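Local atomic coordinates of hypothetical methylmalonyl-CoA decarboxylase alpha subunit (Sulfolobus tokodaii, PDB entry 1X0U), a protein that belongs to the carboxyl transferase family, built on crotonase-like folds, and is probably the carboxyl transferase subunit of a larger enzyme. Residues V232-D237 against L305-H310; N290-I295 against N333-G338; Q313-G318 against A346-R351; P370-G375 against G411-A416; T432-V437 against L472-Y477. All blocks are in the same frame, centred on the assembly; numbering follows the deposited sequence.

Contact 1: V232-D237 against L305-H310; sequences VHFMVD and LEVHKH
His233 and His308 meet where the edge strands of the two crotonase-like sheets come together, strand 234-236 ending one and strand 305-307 the other, at 114° to each other. Take His233 from its root: CB lies 4.3 Å from Val307 CG1. CG stands anti to its own carbonyl carbon, beside the backbone N (chi1 -58°). Beyond it, ND1 bonds Ile188 N on the neighbouring strand, and CD2 lies over one face of the His308 ring, offset toward the rim and 3.4 Å from His308 CE1. NE2, at the far end, is 3.8 Å from that same CE1. The two rings are inclined by 37°, so they form no regular stack. His308 NE2 is itself bonded to Gly230 O, which fixes the rotation of its imidazole. Phe234 CZ packs on Val307 CG2 at 3.8 Å, and the same ring also touches Leu245 of helix 239-252. Farther along, Met235 CE reaches His310 ND1, 3.9 Å away. Two donors grip His233 O: His308 N, lying in the carbonyl plane on a lone pair at 2.9 Å, and a water that also donates to Glu306 O and accepts from Lys309 N.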
# COMPACT_ATOMS: atom_id res chain seq x y z
N VAL A 232 19.49 9.30 -32.72
CA VAL A 232 19.49 7.89 -33.08
C VAL A 232 20.47 7.14 -32.19
O VAL A 232 21.56 7.64 -31.92
CB VAL A 232 19.88 7.72 -34.56
CG1 VAL A 232 20.30 6.28 -34.84
CG2 VAL A 232 18.70 8.11 -35.43
N HIS A 233 20.07 5.95 -31.74
CA HIS A 233 20.91 5.13 -30.86
C HIS A 233 21.71 4.08 -31.62
O HIS A 233 22.81 3.72 -31.21
CB HIS A 233 20.05 4.46 -29.78
CG HIS A 233 19.29 5.44 -28.94
ND1 HIS A 233 18.05 5.91 -29.29
CD2 HIS A 233 19.65 6.11 -27.82
CE1 HIS A 233 17.67 6.83 -28.42
NE2 HIS A 233 18.62 6.97 -27.52
N PHE A 234 21.15 3.58 -32.72
CA PHE A 234 21.84 2.59 -33.54
C PHE A 234 21.63 2.94 -35.00
O PHE A 234 20.48 3.17 -35.43
CB PHE A 234 21.28 1.19 -33.34
CG PHE A 234 21.33 0.70 -31.94
CD1 PHE A 234 20.20 0.76 -31.13
CD2 PHE A 234 22.49 0.14 -31.43
CE1 PHE A 234 20.22 0.26 -29.83
CE2 PHE A 234 22.52 -0.36 -30.14
CZ PHE A 234 21.39 -0.30 -29.34
N MET A 235 22.72 2.98 -35.75
CA MET A 235 22.65 3.25 -37.18
C MET A 235 23.03 1.97 -37.89
O MET A 235 24.03 1.34 -37.56
CB MET A 235 23.60 4.37 -37.58
CG MET A 235 23.62 4.62 -39.07
SD MET A 235 24.42 6.18 -39.47
CE MET A 235 26.14 5.77 -39.08
N VAL A 236 22.23 1.58 -38.88
CA VAL A 236 22.48 0.35 -39.60
C VAL A 236 22.37 0.52 -41.12
O VAL A 236 21.82 1.51 -41.60
CB VAL A 236 21.51 -0.75 -39.12
CG1 VAL A 236 20.08 -0.37 -39.44
CG2 VAL A 236 21.87 -2.05 -39.73
N ASP A 237 22.88 -0.45 -41.86
CA ASP A 237 22.88 -0.41 -43.32
C ASP A 237 21.62 -0.90 -43.99
O ASP A 237 21.30 -0.47 -45.10
CB ASP A 237 24.06 -1.21 -43.85
CG ASP A 237 25.38 -0.60 -43.48
OD1 ASP A 237 26.36 -1.36 -43.29
OD2 ASP A 237 25.45 0.64 -43.39
N LEU A 305 26.85 -5.11 -27.11
CA LEU A 305 25.91 -4.41 -27.98
C LEU A 305 26.05 -2.96 -27.56
O LEU A 305 25.52 -2.53 -26.52
CB LEU A 305 24.47 -4.92 -27.76
CG LEU A 305 23.42 -4.47 -28.79
CD1 LEU A 305 22.04 -4.98 -28.42
CD2 LEU A 305 23.39 -2.97 -28.86
N GLU A 306 26.77 -2.19 -28.37
CA GLU A 306 27.02 -0.80 -28.04
C GLU A 306 25.95 0.20 -28.45
O GLU A 306 25.58 0.30 -29.62
CB GLU A 306 28.37 -0.36 -28.60
CG GLU A 306 28.83 0.97 -28.05
CD GLU A 306 30.30 1.23 -28.31
OE1 GLU A 306 31.03 0.27 -28.57
OE2 GLU A 306 30.72 2.39 -28.25
N VAL A 307 25.46 0.93 -27.46
CA VAL A 307 24.43 1.95 -27.64
C VAL A 307 25.11 3.29 -27.97
O VAL A 307 26.14 3.63 -27.36
CB VAL A 307 23.58 2.10 -26.35
CG1 VAL A 307 22.53 3.20 -26.52
CG2 VAL A 307 22.92 0.79 -26.02
N HIS A 308 24.54 4.05 -28.90
CA HIS A 308 25.11 5.34 -29.29
C HIS A 308 26.58 5.21 -29.70
O HIS A 308 27.39 6.11 -29.44
CB HIS A 308 24.99 6.32 -28.13
CG HIS A 308 23.77 7.18 -28.17
ND1 HIS A 308 23.12 7.61 -27.02
CD2 HIS A 308 23.10 7.74 -29.21
CE1 HIS A 308 22.12 8.40 -27.36
NE2 HIS A 308 22.09 8.50 -28.68
N LYS A 309 26.92 4.10 -30.34
CA LYS A 309 28.30 3.85 -30.75
C LYS A 309 28.98 5.03 -31.45
O LYS A 309 30.11 5.38 -31.11
CB LYS A 309 28.36 2.61 -31.65
CG LYS A 309 29.77 2.10 -31.89
CD LYS A 309 29.77 0.79 -32.67
CE LYS A 309 31.19 0.31 -32.96
NZ LYS A 309 31.21 -1.03 -33.61
N HIS A 310 28.29 5.65 -32.39
CA HIS A 310 28.86 6.75 -33.15
C HIS A 310 28.64 8.16 -32.63
O HIS A 310 29.08 9.13 -33.25
CB HIS A 310 28.38 6.65 -34.60
CG HIS A 310 28.62 5.31 -35.21
ND1 HIS A 310 27.60 4.54 -35.73
CD2 HIS A 310 29.75 4.56 -35.30
CE1 HIS A 310 28.09 3.37 -36.11
NE2 HIS A 310 29.39 3.36 -35.86
O HOH W 1 25.14 2.13 -31.62

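Contact 2: N290-I295 against N333-G338; sequences NMREII and NPEEFG
Glu335 OE2 is gripped by waters that link it to Asn290 and Arg292 across the contact. One water donates to it at 2.7 Å and accepts a hydrogen bond from Arg292 NH1. A second, 2.9 Å from Glu335 OE2, also accepts from Arg292 NH1 and can donate to Asn290 OD1. Both waters have competing acceptors nearby, so not every donation need be made at once. A third, weakly held by Glu335 OE2, donates to Asn290 OD1 and accepts weakly from Met291 N.

The carboxylate arrives on an extended chain, and its other oxygen, Glu335 OE1, comes down on Asn290 CA at 3.4 Å, with the Asn290 amide and carboxylate planes 11° apart. Direct ion pairing is absent: Arg292 NH1 stays 4.2 Å from Glu335 OE2, bridged by water, while Arg292 NE makes a salt bridge to Glu306 of the strand that follows. The apolar part of the contact is Met291 CB on Pro334 CD, 3.7 Å apart, and both residues continue onto strand 363-369, Met291 through Leu366 and Pro334 through Asp368.

A negative group this close to the first turn of a helix would be expected to sit favourably against the helix dipole. Asn290 OD1 accepts from Arg292 N in a weak capping bond, so this is an N-capped helix start, solvated and met by a type I beta turn running from Asn333 to Glu336 that leaves strand 325-332.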
# COMPACT_ATOMS: atom_id res chain seq x y z
N ASN A 290 42.87 1.16 -25.85
CA ASN A 290 41.54 0.70 -26.23
C ASN A 290 40.70 0.19 -25.06
O ASN A 290 40.84 -0.96 -24.65
CB ASN A 290 41.67 -0.40 -27.29
CG ASN A 290 40.34 -0.75 -27.92
OD1 ASN A 290 39.35 -0.04 -27.74
ND2 ASN A 290 40.31 -1.85 -28.66
N MET A 291 39.83 1.05 -24.54
CA MET A 291 38.96 0.68 -23.41
C MET A 291 38.01 -0.45 -23.80
O MET A 291 37.63 -1.28 -22.96
CB MET A 291 38.15 1.90 -22.93
CG MET A 291 37.13 1.61 -21.82
SD MET A 291 37.82 1.03 -20.23
CE MET A 291 37.16 -0.60 -20.16
N ARG A 292 37.65 -0.50 -25.08
CA ARG A 292 36.74 -1.54 -25.55
C ARG A 292 37.40 -2.91 -25.41
O ARG A 292 36.72 -3.92 -25.29
CB ARG A 292 36.36 -1.32 -27.02
CG ARG A 292 35.54 -0.09 -27.28
CD ARG A 292 34.90 -0.15 -28.67
NE ARG A 292 34.01 0.98 -28.89
CZ ARG A 292 34.43 2.22 -29.11
NH1 ARG A 292 35.73 2.48 -29.15
NH2 ARG A 292 33.55 3.21 -29.26
N GLU A 293 38.72 -2.94 -25.45
CA GLU A 293 39.42 -4.21 -25.35
C GLU A 293 39.29 -4.75 -23.95
O GLU A 293 39.24 -5.96 -23.74
CB GLU A 293 40.90 -4.05 -25.73
CG GLU A 293 41.66 -5.36 -25.69
CD GLU A 293 41.01 -6.42 -26.55
OE1 GLU A 293 41.06 -7.61 -26.17
OE2 GLU A 293 40.47 -6.07 -27.63
N ILE A 294 39.22 -3.85 -22.98
CA ILE A 294 39.05 -4.26 -21.60
C ILE A 294 37.65 -4.83 -21.41
O ILE A 294 37.48 -5.84 -20.72
CB ILE A 294 39.28 -3.08 -20.63
CG1 ILE A 294 40.73 -2.58 -20.77
CG2 ILE A 294 39.01 -3.53 -19.21
CD1 ILE A 294 41.08 -1.42 -19.84
N ILE A 295 36.64 -4.20 -22.02
CA ILE A 295 35.29 -4.73 -21.86
C ILE A 295 35.19 -6.12 -22.50
O ILE A 295 34.69 -7.04 -21.86
CB ILE A 295 34.17 -3.79 -22.47
CG1 ILE A 295 34.28 -3.75 -23.99
CG2 ILE A 295 34.28 -2.37 -21.92
CD1 ILE A 295 33.28 -2.79 -24.64
N ASN A 333 36.22 6.57 -22.54
CA ASN A 333 37.03 6.20 -23.70
C ASN A 333 38.20 7.14 -23.82
O ASN A 333 38.03 8.32 -24.15
CB ASN A 333 36.17 6.24 -24.97
CG ASN A 333 36.92 5.73 -26.20
OD1 ASN A 333 36.40 5.76 -27.32
ND2 ASN A 333 38.14 5.26 -26.00
N PRO A 334 39.42 6.65 -23.55
CA PRO A 334 40.66 7.43 -23.63
C PRO A 334 40.94 7.94 -25.04
O PRO A 334 41.53 9.01 -25.22
CB PRO A 334 41.73 6.43 -23.17
CG PRO A 334 40.98 5.44 -22.34
CD PRO A 334 39.70 5.27 -23.12
N GLU A 335 40.52 7.17 -26.03
CA GLU A 335 40.73 7.51 -27.43
C GLU A 335 39.98 8.73 -27.96
O GLU A 335 40.28 9.21 -29.05
CB GLU A 335 40.40 6.29 -28.28
CG GLU A 335 41.35 5.13 -28.03
CD GLU A 335 40.90 3.85 -28.70
OE1 GLU A 335 41.75 2.93 -28.80
OE2 GLU A 335 39.72 3.75 -29.11
N GLU A 336 39.02 9.25 -27.20
CA GLU A 336 38.27 10.44 -27.64
C GLU A 336 38.22 11.44 -26.49
O GLU A 336 37.77 11.10 -25.41
CB GLU A 336 36.84 10.04 -28.07
CG GLU A 336 35.98 11.18 -28.61
CD GLU A 336 36.57 11.86 -29.84
OE1 GLU A 336 37.31 11.19 -30.61
OE2 GLU A 336 36.28 13.06 -30.06
N PHE A 337 38.71 12.66 -26.73
CA PHE A 337 38.74 13.69 -25.70
C PHE A 337 39.54 13.23 -24.46
O PHE A 337 39.39 13.77 -23.36
CB PHE A 337 37.31 14.07 -25.28
CG PHE A 337 36.67 15.13 -26.16
CD1 PHE A 337 35.31 15.06 -26.47
CD2 PHE A 337 37.42 16.19 -26.65
CE1 PHE A 337 34.72 16.05 -27.26
CE2 PHE A 337 36.83 17.17 -27.44
CZ PHE A 337 35.48 17.10 -27.75
N GLY A 338 40.40 12.23 -24.66
CA GLY A 338 41.20 11.73 -23.56
C GLY A 338 40.34 11.15 -22.45
O GLY A 338 40.80 11.00 -21.33
O HOH W 2 38.49 2.59 -26.43
O HOH W 3 38.15 1.39 -29.78
O HOH W 4 37.36 4.75 -29.85

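Contact 3: Q313-G318 against A346-R351; sequences QNIIVG and ADKAAR
Lys348 NZ donates to Ile315 O at 2.8 Å, the nitrogen standing nearly along the C=O axis (167°). A water 2.9 Å from Lys348 NZ accepts a second hydrogen bond from it and is weakly bonded in turn to Val317 N. The ammonium also faces the carbonyl oxygens of His308, Trp311 and Ala312, more acceptors than its three protons can serve at once; so many carbonyl oxygens around it would be expected to favour the charged form of this buried amine.

The methylene chain carries the rest of the contact. Lys348 is fully extended, CG anti to the backbone N at chi1 165°, and runs tip to tip toward Ile315, whose CD1 presses on Lys348 CD at 3.4 Å, tighter than carbons usually pack. Val317 slides past in the opposite direction, its CG2 3.8 Å from Lys348 CE. One residue on, Ala349 CB fills in beside Ile315 CG1 at 4.3 Å.

Behind these atoms, Val317 is held by backbone bonding to Val307 on the next strand, and Ala349 packs on Met390 of helix 383-396. Farther along the helix, Arg351 NH2 bonds Asn519 O of a second subunit. Helix 343-358 joins the parallel neighbours 325-332 and 363-369 in a beta-alpha-beta crossover, and its residues 346-351 run roughly parallel to strand residues 315-318, axes 8.7 Å apart and inclined by 26°.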
# COMPACT_ATOMS: atom_id res chain seq x y z
N GLN A 313 31.84 9.44 -28.62
CA GLN A 313 32.66 8.26 -28.38
C GLN A 313 33.47 8.56 -27.13
O GLN A 313 34.25 7.75 -26.63
CB GLN A 313 33.55 8.00 -29.60
CG GLN A 313 32.74 7.93 -30.88
CD GLN A 313 33.48 7.25 -32.01
OE1 GLN A 313 34.48 7.77 -32.53
NE2 GLN A 313 33.00 6.07 -32.40
N ASN A 314 33.23 9.77 -26.65
CA ASN A 314 33.76 10.39 -25.45
C ASN A 314 33.63 9.35 -24.31
O ASN A 314 34.52 9.21 -23.47
CB ASN A 314 32.89 11.65 -25.25
CG ASN A 314 33.22 12.43 -24.01
OD1 ASN A 314 33.28 11.88 -22.91
ND2 ASN A 314 33.40 13.72 -24.17
N ILE A 315 32.51 8.62 -24.28
CA ILE A 315 32.29 7.57 -23.29
C ILE A 315 31.60 6.41 -23.97
O ILE A 315 30.95 6.58 -25.00
CB ILE A 315 31.43 8.01 -22.05
CG1 ILE A 315 29.93 7.91 -22.36
CG2 ILE A 315 31.78 9.42 -21.66
CD1 ILE A 315 29.43 8.95 -23.32
N ILE A 316 31.74 5.22 -23.41
CA ILE A 316 31.13 4.03 -23.99
C ILE A 316 30.06 3.43 -23.09
O ILE A 316 30.24 3.34 -21.87
CB ILE A 316 32.18 2.94 -24.23
CG1 ILE A 316 33.31 3.49 -25.10
CG2 ILE A 316 31.52 1.74 -24.88
CD1 ILE A 316 34.66 2.78 -24.88
N VAL A 317 28.95 3.04 -23.69
CA VAL A 317 27.85 2.43 -22.95
C VAL A 317 27.24 1.34 -23.80
O VAL A 317 27.14 1.48 -25.02
CB VAL A 317 26.74 3.47 -22.58
CG1 VAL A 317 27.32 4.55 -21.65
CG2 VAL A 317 26.12 4.08 -23.84
N GLY A 318 26.83 0.26 -23.16
CA GLY A 318 26.23 -0.83 -23.89
C GLY A 318 25.86 -1.98 -23.00
O GLY A 318 26.05 -1.94 -21.78
N ALA A 346 27.62 13.20 -21.37
CA ALA A 346 26.85 13.22 -20.14
C ALA A 346 25.41 12.81 -20.48
O ALA A 346 24.78 12.03 -19.75
CB ALA A 346 26.88 14.62 -19.52
N ASP A 347 24.89 13.32 -21.61
CA ASP A 347 23.52 12.97 -22.03
C ASP A 347 23.41 11.50 -22.37
O ASP A 347 22.49 10.81 -21.95
CB ASP A 347 23.09 13.80 -23.25
CG ASP A 347 22.76 15.23 -22.89
OD1 ASP A 347 22.46 15.48 -21.71
OD2 ASP A 347 22.79 16.09 -23.78
N LYS A 348 24.36 11.02 -23.17
CA LYS A 348 24.39 9.63 -23.57
C LYS A 348 24.41 8.72 -22.33
O LYS A 348 23.57 7.85 -22.17
CB LYS A 348 25.62 9.43 -24.45
CG LYS A 348 26.07 8.00 -24.69
CD LYS A 348 27.21 8.04 -25.71
CE LYS A 348 27.93 6.72 -25.86
NZ LYS A 348 28.93 6.85 -26.98
N ALA A 349 25.38 8.94 -21.45
CA ALA A 349 25.51 8.13 -20.25
C ALA A 349 24.30 8.22 -19.32
O ALA A 349 23.73 7.20 -18.93
CB ALA A 349 26.78 8.54 -19.47
N ALA A 350 23.90 9.44 -18.98
CA ALA A 350 22.77 9.65 -18.08
C ALA A 350 21.49 8.94 -18.51
O ALA A 350 20.86 8.25 -17.71
CB ALA A 350 22.52 11.13 -17.90
N ARG A 351 21.12 9.08 -19.78
CA ARG A 351 19.90 8.46 -20.30
C ARG A 351 20.05 6.94 -20.25
O ARG A 351 19.10 6.22 -19.96
CB ARG A 351 19.66 8.92 -21.75
CG ARG A 351 18.20 9.27 -22.09
CD ARG A 351 17.35 8.05 -22.22
NE ARG A 351 15.96 8.32 -22.59
CZ ARG A 351 15.50 8.46 -23.84
NH1 ARG A 351 16.31 8.38 -24.89
NH2 ARG A 351 14.19 8.61 -24.04
O HOH W 5 28.87 3.96 -26.86

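Contact 4: P370-G375 against G411-A416; sequences PGYVPG and GGAHIA
Gly371 and Ala413 bring their CA atoms within 4.9 Å, and Gly371 adopts phi 141° and psi -148°, where a CB would collide with the preceding carbonyl oxygen. The first touch is of Ala413 CB on Gly371 CA, 3.6 Å apart. Tyr372 makes the larger contact. Its CG is anti to the carbonyl carbon (chi1 -61°), and the ring extends toward the first turn of helix 411-416 rim first: Ala413 N and Gly412 C lie at the ring's edge, near its plane. Tyr372 CE1 lies 3.3 Å from Ala413 N and 3.7 Å from Ala413 CB. Gly412, having no side chain, allows the rim to come this close to the helix backbone.

The loop follows strand 363-369 of the crotonase-like core sheet, the helix the short strand 408-410 of a small two-stranded sheet. In this superfamily a glycine-rich helix start such as Gly411-Gly412 often lines an oxyanion hole, and its position here is consistent with that, although no bound ligand marks a site.

At the tip, Tyr372 OH sits 3.3 Å from Ala416 CB, one turn farther on, and 3.6 Å from Gly412 O. Ala416 N bonds that same Gly412 O at 2.7 Å. Elsewhere the ring packs on Ile341 and on Ile383 of helix 383-396, and a second subunit brings its Val200 against it, with Tyr150 of that subunit on Ile415.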
# COMPACT_ATOMS: atom_id res chain seq x y z
N PRO A 370 39.83 12.21 -16.76
CA PRO A 370 40.55 13.31 -16.13
C PRO A 370 39.67 14.50 -15.77
O PRO A 370 40.13 15.45 -15.13
CB PRO A 370 41.57 13.67 -17.19
CG PRO A 370 40.75 13.56 -18.43
CD PRO A 370 39.99 12.25 -18.22
N GLY A 371 38.41 14.47 -16.20
CA GLY A 371 37.52 15.58 -15.92
C GLY A 371 36.62 15.89 -17.11
O GLY A 371 36.27 14.99 -17.86
N TYR A 372 36.25 17.15 -17.29
CA TYR A 372 35.37 17.55 -18.38
C TYR A 372 36.08 18.35 -19.46
O TYR A 372 37.15 18.89 -19.22
CB TYR A 372 34.19 18.38 -17.83
CG TYR A 372 33.34 17.62 -16.83
CD1 TYR A 372 33.83 17.30 -15.56
CD2 TYR A 372 32.09 17.11 -17.20
CE1 TYR A 372 33.10 16.49 -14.69
CE2 TYR A 372 31.36 16.31 -16.34
CZ TYR A 372 31.87 16.00 -15.09
OH TYR A 372 31.19 15.13 -14.28
N VAL A 373 35.48 18.41 -20.65
CA VAL A 373 36.04 19.17 -21.76
C VAL A 373 35.86 20.65 -21.45
O VAL A 373 34.74 21.12 -21.28
CB VAL A 373 35.32 18.84 -23.08
CG1 VAL A 373 35.76 19.82 -24.18
CG2 VAL A 373 35.63 17.41 -23.49
N PRO A 374 36.96 21.41 -21.39
CA PRO A 374 36.88 22.85 -21.09
C PRO A 374 36.49 23.73 -22.28
O PRO A 374 36.29 23.24 -23.40
CB PRO A 374 38.28 23.15 -20.57
CG PRO A 374 39.14 22.30 -21.51
CD PRO A 374 38.36 20.99 -21.63
N GLY A 375 36.37 25.03 -22.03
CA GLY A 375 36.04 25.97 -23.09
C GLY A 375 34.70 26.67 -22.99
O GLY A 375 33.73 26.12 -22.45
N GLY A 411 38.43 14.74 -10.09
CA GLY A 411 37.37 15.68 -9.78
C GLY A 411 35.93 15.26 -9.88
O GLY A 411 35.56 14.19 -9.41
N GLY A 412 35.11 16.13 -10.46
CA GLY A 412 33.69 15.84 -10.61
C GLY A 412 33.43 14.60 -11.43
O GLY A 412 32.51 13.85 -11.14
N ALA A 413 34.25 14.39 -12.46
CA ALA A 413 34.08 13.24 -13.33
C ALA A 413 34.28 11.95 -12.54
O ALA A 413 33.73 10.90 -12.88
CB ALA A 413 35.06 13.32 -14.50
N HIS A 414 35.06 12.04 -11.47
CA HIS A 414 35.30 10.88 -10.61
C HIS A 414 33.97 10.54 -9.94
O HIS A 414 33.54 9.39 -9.91
CB HIS A 414 36.34 11.23 -9.53
CG HIS A 414 36.41 10.24 -8.41
ND1 HIS A 414 36.07 10.55 -7.11
CD2 HIS A 414 36.82 8.95 -8.38
CE1 HIS A 414 36.26 9.50 -6.33
NE2 HIS A 414 36.72 8.51 -7.08
N ILE A 415 33.34 11.58 -9.42
CA ILE A 415 32.06 11.46 -8.74
C ILE A 415 30.98 11.01 -9.71
O ILE A 415 30.16 10.17 -9.39
CB ILE A 415 31.64 12.83 -8.13
CG1 ILE A 415 32.76 13.35 -7.24
CG2 ILE A 415 30.34 12.68 -7.31
CD1 ILE A 415 32.58 14.78 -6.80
N ALA A 416 31.02 11.58 -10.92
CA ALA A 416 30.02 11.26 -11.94
C ALA A 416 30.10 9.83 -12.48
O ALA A 416 29.19 9.39 -13.18
CB ALA A 416 30.12 12.26 -13.09

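Contact 5: T432-V437 against L472-Y477; sequences TAEIAV and LFANPY
Phe473 turns its carbonyl toward strand 434-436, setting Phe473 O 3.4 Å from Ile435 O, two acceptors facing each other with no proton to share. The ring itself heads away, edge-to-face with Trp478. Next comes Ala474, which the model places at the centre of an inverse gamma turn, though its closing bond is too short to be relied on. Glu434 CB lies 3.6 Å from Ala474 C, and its extended chain brings Glu434 OE1 within 4.0 Å of Ala474 CB; that carboxylate is claimed by Arg470 and by Tyr410 OH. Asn475 starts its side chain away from the strand. Its ND2 bonds weakly back to Leu472 O and its OD1 caps Trp478 N, while its own carbonyl accepts a long, weak but straight bond from Ile435 N (3.5 Å, 172°). Asn475 CA also offers a C-H to Ala433 O at 3.2 Å. Pro476 closes the contact, its CD 3.1 Å from Ala433 O and its CB 4.1 Å from Ala433 CB. With one weak hydrogen bond between them, the loop before helix 477-481 does not extend the small 408-410/434-436 sheet as a strand would; carbon-to-oxygen and carbon-to-carbon touches carry most of the union.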
# COMPACT_ATOMS: atom_id res chain seq x y z
N THR A 432 46.82 0.46 -11.28
CA THR A 432 47.09 1.62 -12.13
C THR A 432 46.14 2.80 -11.91
O THR A 432 46.31 3.87 -12.52
CB THR A 432 47.03 1.22 -13.61
OG1 THR A 432 45.81 0.50 -13.86
CG2 THR A 432 48.22 0.35 -13.98
N ALA A 433 45.16 2.63 -11.04
CA ALA A 433 44.20 3.69 -10.79
C ALA A 433 44.78 4.84 -9.98
O ALA A 433 45.53 4.63 -9.03
CB ALA A 433 42.99 3.12 -10.06
N GLU A 434 44.46 6.06 -10.39
CA GLU A 434 44.89 7.25 -9.66
C GLU A 434 43.66 8.10 -9.41
O GLU A 434 43.02 8.59 -10.34
CB GLU A 434 45.95 8.06 -10.42
CG GLU A 434 46.11 7.79 -11.89
CD GLU A 434 47.34 8.48 -12.45
OE1 GLU A 434 47.42 9.73 -12.39
OE2 GLU A 434 48.24 7.77 -12.96
N ILE A 435 43.32 8.23 -8.13
CA ILE A 435 42.15 9.00 -7.71
C ILE A 435 42.66 10.33 -7.17
O ILE A 435 43.48 10.36 -6.25
CB ILE A 435 41.38 8.21 -6.62
CG1 ILE A 435 41.00 6.84 -7.18
CG2 ILE A 435 40.14 8.98 -6.18
CD1 ILE A 435 40.53 5.85 -6.14
N ALA A 436 42.20 11.42 -7.76
CA ALA A 436 42.66 12.73 -7.32
C ALA A 436 41.56 13.76 -7.30
O ALA A 436 40.68 13.76 -8.17
CB ALA A 436 43.81 13.20 -8.20
N VAL A 437 41.62 14.64 -6.31
CA VAL A 437 40.65 15.71 -6.12
C VAL A 437 40.60 16.52 -7.40
O VAL A 437 39.58 17.12 -7.73
CB VAL A 437 41.04 16.60 -4.91
CG1 VAL A 437 42.32 17.38 -5.21
CG2 VAL A 437 39.93 17.52 -4.56
N LEU A 472 52.42 10.15 -3.78
CA LEU A 472 51.70 10.36 -2.53
C LEU A 472 50.20 10.02 -2.69
O LEU A 472 49.62 9.32 -1.86
CB LEU A 472 51.85 11.82 -2.09
CG LEU A 472 52.07 12.12 -0.60
CD1 LEU A 472 53.39 11.50 -0.14
CD2 LEU A 472 52.10 13.63 -0.39
N PHE A 473 49.59 10.50 -3.78
CA PHE A 473 48.16 10.28 -4.02
C PHE A 473 47.74 9.74 -5.39
O PHE A 473 46.63 9.24 -5.55
CB PHE A 473 47.41 11.58 -3.74
CG PHE A 473 47.76 12.22 -2.44
CD1 PHE A 473 47.40 11.63 -1.23
CD2 PHE A 473 48.48 13.41 -2.41
CE1 PHE A 473 47.75 12.21 -0.02
CE2 PHE A 473 48.83 14.00 -1.20
CZ PHE A 473 48.47 13.41 -0.01
N ALA A 474 48.60 9.86 -6.40
CA ALA A 474 48.24 9.36 -7.73
C ALA A 474 48.30 7.84 -7.68
O ALA A 474 49.08 7.21 -8.38
CB ALA A 474 49.20 9.89 -8.79
N ASN A 475 47.45 7.26 -6.83
CA ASN A 475 47.37 5.83 -6.64
C ASN A 475 45.99 5.50 -6.07
O ASN A 475 45.18 6.40 -5.86
CB ASN A 475 48.45 5.39 -5.65
CG ASN A 475 48.41 6.19 -4.37
OD1 ASN A 475 47.45 6.10 -3.59
ND2 ASN A 475 49.44 6.99 -4.14
N PRO A 476 45.70 4.22 -5.83
CA PRO A 476 44.38 3.88 -5.29
C PRO A 476 44.42 3.50 -3.82
O PRO A 476 43.38 3.28 -3.21
CB PRO A 476 43.98 2.70 -6.15
CG PRO A 476 45.28 1.93 -6.20
CD PRO A 476 46.33 3.03 -6.45
N TYR A 477 45.62 3.43 -3.25
CA TYR A 477 45.77 3.03 -1.86
C TYR A 477 45.36 4.08 -0.83
O TYR A 477 44.95 3.73 0.27
CB TYR A 477 47.21 2.57 -1.63
CG TYR A 477 47.56 1.38 -2.49
CD1 TYR A 477 46.85 0.19 -2.39
CD2 TYR A 477 48.59 1.45 -3.43
CE1 TYR A 477 47.14 -0.89 -3.21
CE2 TYR A 477 48.89 0.38 -4.25
CZ TYR A 477 48.15 -0.79 -4.14
OH TYR A 477 48.43 -1.87 -4.97

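How the contacts relate
From the N terminus, contact 1 closes the first loop, from 232-237 to 305-310, and ties the edge of one sheet to the edge of the next. Contact 2 opens inside that loop, at 290-295, and closes beyond it at 333-338, so the two cross; the Arg292-Glu306 salt bridge joins them. Contact 3 starts within contact 2's loop and ends past it, crossing it in turn, while following contact 1 in series; His308 O meets Lys348 NZ between them. Later, in series, contact 4 ties the loop after strand 363-369 to helix 411-416, and contact 5 strand 434-436 to the turn after helix 463-473. Gly411 N to Ala436 O links these two, and Phe337 packing on Val373 connects contact 2 with contact 4.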